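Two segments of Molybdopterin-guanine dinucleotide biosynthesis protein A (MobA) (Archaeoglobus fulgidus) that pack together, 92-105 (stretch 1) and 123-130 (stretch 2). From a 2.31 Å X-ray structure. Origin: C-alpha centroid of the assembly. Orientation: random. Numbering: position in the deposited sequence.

Stretch 1 92-105: DMPFVKPEVLEHLY
Stretch 2 (123-130) PEPLLAYY

Stretch 1 enters the contact as an irregular loop, D92 to K97, and becomes a helix at P98 that runs through Y105 and beyond. Stretch 2 makes a type I turn from E124 to L127, turns a corner at A128 and continues as a strand through Y129 and Y130. Both stretches advance through the contact in the same N-to-C order, from M93 against the turn to Y105 against Y129. No hydrogen bond joins the two; the contact is mainly apolar and aromatic packing, with some approaches of carbon to oxygen, and buries 460 Å² in total.

M93, a selenomethionine with an extended loop backbone (phi/psi -113/89), makes the first contact. Its side chain, m at chi1, t at chi2 and -100° at chi3, reaches over the turn: M93 CE lies 3.3 Å from L126 O and 3.7 Å from L126 CB, while M93 SE packs 3.9 Å from L127 CB. M93 CE also approaches E124 OE2, at 3.9 Å. The other carboxylate oxygen, E124 OE1 (chi1 t, chi2 p), accepts a hydrogen bond from L126 N at 2.9 Å, which braces the turn from within; the turn's own backbone bond, L127 N to E124 O at 3.4 Å, is weak. L126 (-91/21) is m,t.

The chain returns at V96 (-56/137, chi1 t), where V96 CG2 sits 3.9 Å from L127 CD2. K97 (-96/122) is the N-cap residue, and K97 O receives L101 N at 3.2 Å as the helix begins.

Along the helix, V100, L101 and L104 add further contacts to L127 (-155/67), the residue most covered in this contact. With chi1 t and chi2 m, L127 CD2 comes within 4.2 Å of L101 CD2, and L127 CD1 lies 4.4 Å from V100 CG1 and 3.9 Å from L104 CD1. V100 is t; L101 and L104 are both m,t. The CA-to-CB bond of L101 points sideways, yet its side-chain end comes nearer. L104 CD1 also lies 3.6 Å from L127 O and 4.3 Å from A128 CA, against the backbone at the corner, where A128 (-155/172) directs its own CB away.

Beyond the corner, L104 O comes 3.7 Å from Y129 CB. Y105 CA and Y129 CA are the closest across the stretches, 5.6 Å apart. Although Y105 CB points away, its ring (chi1 t, chi2 71°) comes nearer, and Y129 (chi1 t, chi2 84°) presents its edge toward the Y105 face in an offset edge-to-face pair. The ring centroids are 5.7 Å apart, the planes meet at 71°, and Y105 CD1 lies 3.7 Å from Y129 CD1.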

# COMPACT_ATOMS: atom_id res chain seq x y z
N ASP A 92 3.01 2.38 5.60
CA ASP A 92 4.08 1.82 6.42
C ASP A 92 5.42 1.88 5.72
O ASP A 92 6.47 1.76 6.35
CB ASP A 92 3.77 0.36 6.79
CG ASP A 92 2.41 0.19 7.44
OD1 ASP A 92 1.38 0.50 6.80
OD2 ASP A 92 2.36 -0.26 8.61
N MSE A 93 5.40 2.06 4.40
CA MSE A 93 6.62 2.15 3.61
C MSE A 93 6.71 3.59 3.06
O MSE A 93 6.21 3.88 1.98
CB MSE A 93 6.57 1.14 2.46
CG MSE A 93 6.69 -0.31 2.91
SE MSE A 93 6.33 -1.65 1.56
CE MSE A 93 4.51 -2.11 2.06
N PRO A 94 7.34 4.50 3.82
CA PRO A 94 7.47 5.90 3.41
C PRO A 94 8.58 6.21 2.41
O PRO A 94 8.64 7.32 1.89
CB PRO A 94 7.72 6.60 4.73
CG PRO A 94 8.63 5.63 5.40
CD PRO A 94 7.91 4.31 5.16
N PHE A 95 9.46 5.25 2.15
CA PHE A 95 10.57 5.47 1.23
C PHE A 95 10.38 4.84 -0.14
O PHE A 95 11.33 4.73 -0.90
CB PHE A 95 11.87 4.94 1.84
CG PHE A 95 12.17 5.52 3.18
CD1 PHE A 95 12.19 6.90 3.37
CD2 PHE A 95 12.40 4.68 4.27
CE1 PHE A 95 12.46 7.44 4.62
CE2 PHE A 95 12.67 5.22 5.52
CZ PHE A 95 12.69 6.60 5.70
N VAL A 96 9.15 4.44 -0.45
CA VAL A 96 8.88 3.82 -1.74
C VAL A 96 9.31 4.71 -2.89
O VAL A 96 9.08 5.92 -2.86
CB VAL A 96 7.40 3.49 -1.92
CG1 VAL A 96 7.14 3.08 -3.35
CG2 VAL A 96 6.99 2.38 -0.96
N LYS A 97 9.94 4.10 -3.88
CA LYS A 97 10.39 4.83 -5.06
C LYS A 97 9.38 4.74 -6.19
O LYS A 97 9.01 3.65 -6.63
CB LYS A 97 11.76 4.32 -5.52
CG LYS A 97 12.90 5.03 -4.82
CD LYS A 97 14.26 4.65 -5.37
CE LYS A 97 15.24 5.83 -5.24
NZ LYS A 97 15.24 6.44 -3.87
N PRO A 98 8.89 5.90 -6.66
CA PRO A 98 7.91 5.98 -7.74
C PRO A 98 8.33 5.17 -8.96
O PRO A 98 7.48 4.62 -9.66
CB PRO A 98 7.82 7.48 -8.01
CG PRO A 98 8.06 8.08 -6.65
CD PRO A 98 9.25 7.25 -6.18
N GLU A 99 9.63 5.11 -9.21
CA GLU A 99 10.13 4.37 -10.35
C GLU A 99 9.76 2.90 -10.17
O GLU A 99 9.39 2.23 -11.14
CB GLU A 99 11.66 4.48 -10.47
CG GLU A 99 12.24 5.89 -10.28
CD GLU A 99 12.32 6.31 -8.81
OE1 GLU A 99 11.30 6.77 -8.25
OE2 GLU A 99 13.41 6.15 -8.21
N VAL A 100 9.88 2.41 -8.94
CA VAL A 100 9.56 1.01 -8.63
C VAL A 100 8.08 0.76 -8.91
O VAL A 100 7.72 -0.22 -9.58
CB VAL A 100 9.85 0.66 -7.13
CG1 VAL A 100 9.36 -0.75 -6.82
CG2 VAL A 100 11.35 0.75 -6.85
N LEU A 101 7.22 1.67 -8.44
CA LEU A 101 5.78 1.54 -8.65
C LEU A 101 5.43 1.58 -10.12
O LEU A 101 4.67 0.74 -10.62
CB LEU A 101 5.03 2.65 -7.91
CG LEU A 101 4.78 2.39 -6.41
CD1 LEU A 101 4.22 3.64 -5.76
CD2 LEU A 101 3.82 1.23 -6.25
N GLU A 102 5.98 2.56 -10.83
CA GLU A 102 5.72 2.71 -12.25
C GLU A 102 6.03 1.38 -12.96
O GLU A 102 5.25 0.89 -13.77
CB GLU A 102 6.58 3.84 -12.82
CG GLU A 102 5.89 4.65 -13.89
CD GLU A 102 5.49 6.05 -13.42
OE1 GLU A 102 4.44 6.55 -13.88
OE2 GLU A 102 6.24 6.64 -12.61
N HIS A 103 7.16 0.78 -12.62
CA HIS A 103 7.55 -0.49 -13.22
C HIS A 103 6.51 -1.57 -12.92
O HIS A 103 6.02 -2.25 -13.82
CB HIS A 103 8.92 -0.91 -12.72
CG HIS A 103 9.43 -2.18 -13.34
ND1 HIS A 103 9.68 -2.29 -14.69
CD2 HIS A 103 9.73 -3.38 -12.80
CE1 HIS A 103 10.10 -3.52 -14.96
NE2 HIS A 103 10.14 -4.20 -13.82
N LEU A 104 6.18 -1.74 -11.64
CA LEU A 104 5.21 -2.74 -11.22
C LEU A 104 3.88 -2.64 -11.97
O LEU A 104 3.34 -3.65 -12.41
CB LEU A 104 4.96 -2.65 -9.71
CG LEU A 104 6.14 -3.08 -8.82
CD1 LEU A 104 5.79 -2.93 -7.35
CD2 LEU A 104 6.49 -4.54 -9.14
N TYR A 105 3.38 -1.42 -12.12
CA TYR A 105 2.11 -1.18 -12.81
C TYR A 105 2.18 -1.59 -14.28
O TYR A 105 1.34 -2.34 -14.77
CB TYR A 105 1.73 0.29 -12.74
CG TYR A 105 0.30 0.55 -13.16
CD1 TYR A 105 -0.76 0.15 -12.36
CD2 TYR A 105 0.01 1.19 -14.37
CE1 TYR A 105 -2.07 0.38 -12.73
CE2 TYR A 105 -1.31 1.43 -14.76
CZ TYR A 105 -2.35 1.02 -13.93
OH TYR A 105 -3.66 1.23 -14.29
N PRO A 123 6.71 -12.93 -0.20
CA PRO A 123 6.06 -11.87 -0.97
C PRO A 123 5.74 -10.64 -0.15
O PRO A 123 5.67 -10.70 1.08
CB PRO A 123 4.80 -12.56 -1.47
CG PRO A 123 4.44 -13.43 -0.31
CD PRO A 123 5.77 -14.02 0.08
N GLU A 124 5.57 -9.51 -0.82
CA GLU A 124 5.22 -8.26 -0.16
C GLU A 124 3.97 -7.77 -0.86
O GLU A 124 4.05 -7.00 -1.81
CB GLU A 124 6.34 -7.24 -0.29
CG GLU A 124 5.94 -5.87 0.21
CD GLU A 124 5.24 -5.93 1.55
OE1 GLU A 124 4.03 -6.24 1.58
OE2 GLU A 124 5.89 -5.67 2.58
N PRO A 125 2.79 -8.21 -0.39
CA PRO A 125 1.48 -7.85 -0.95
C PRO A 125 1.04 -6.38 -0.87
O PRO A 125 0.20 -5.95 -1.66
CB PRO A 125 0.52 -8.75 -0.19
CG PRO A 125 1.38 -9.89 0.27
CD PRO A 125 2.63 -9.19 0.70
N LEU A 126 1.60 -5.63 0.08
CA LEU A 126 1.22 -4.24 0.24
C LEU A 126 2.08 -3.28 -0.58
O LEU A 126 2.16 -2.09 -0.29
CB LEU A 126 1.23 -3.86 1.72
CG LEU A 126 0.25 -4.70 2.54
CD1 LEU A 126 0.11 -4.13 3.93
CD2 LEU A 126 -1.11 -4.71 1.85
N LEU A 127 2.73 -3.82 -1.60
CA LEU A 127 3.56 -3.03 -2.49
C LEU A 127 3.57 -3.82 -3.79
O LEU A 127 4.60 -4.36 -4.21
CB LEU A 127 4.97 -2.88 -1.92
CG LEU A 127 5.80 -1.68 -2.39
CD1 LEU A 127 6.53 -1.99 -3.66
CD2 LEU A 127 4.89 -0.48 -2.56
N ALA A 128 2.40 -3.90 -4.42
CA ALA A 128 2.23 -4.64 -5.67
C ALA A 128 1.07 -4.17 -6.54
O ALA A 128 0.26 -3.34 -6.14
CB ALA A 128 2.06 -6.12 -5.36
N TYR A 129 1.01 -4.73 -7.74
CA TYR A 129 -0.02 -4.43 -8.72
C TYR A 129 -1.20 -5.40 -8.57
O TYR A 129 -1.00 -6.60 -8.40
CB TYR A 129 0.57 -4.56 -10.13
CG TYR A 129 -0.48 -4.64 -11.22
CD1 TYR A 129 -1.06 -3.49 -11.76
CD2 TYR A 129 -0.94 -5.88 -11.66
CE1 TYR A 129 -2.09 -3.58 -12.71
CE2 TYR A 129 -1.97 -5.97 -12.60
CZ TYR A 129 -2.53 -4.83 -13.11
OH TYR A 129 -3.56 -4.97 -14.02
N TYR A 130 -2.41 -4.86 -8.62
CA TYR A 130 -3.62 -5.66 -8.53
C TYR A 130 -4.54 -5.20 -9.65
O TYR A 130 -4.70 -4.00 -9.87
CB TYR A 130 -4.34 -5.48 -7.17
CG TYR A 130 -3.62 -6.07 -5.97
CD1 TYR A 130 -2.64 -5.36 -5.29
CD2 TYR A 130 -3.90 -7.37 -5.53
CE1 TYR A 130 -1.94 -5.92 -4.21
CE2 TYR A 130 -3.20 -7.94 -4.46
CZ TYR A 130 -2.23 -7.21 -3.81
OH TYR A 130 -1.53 -7.79 -2.77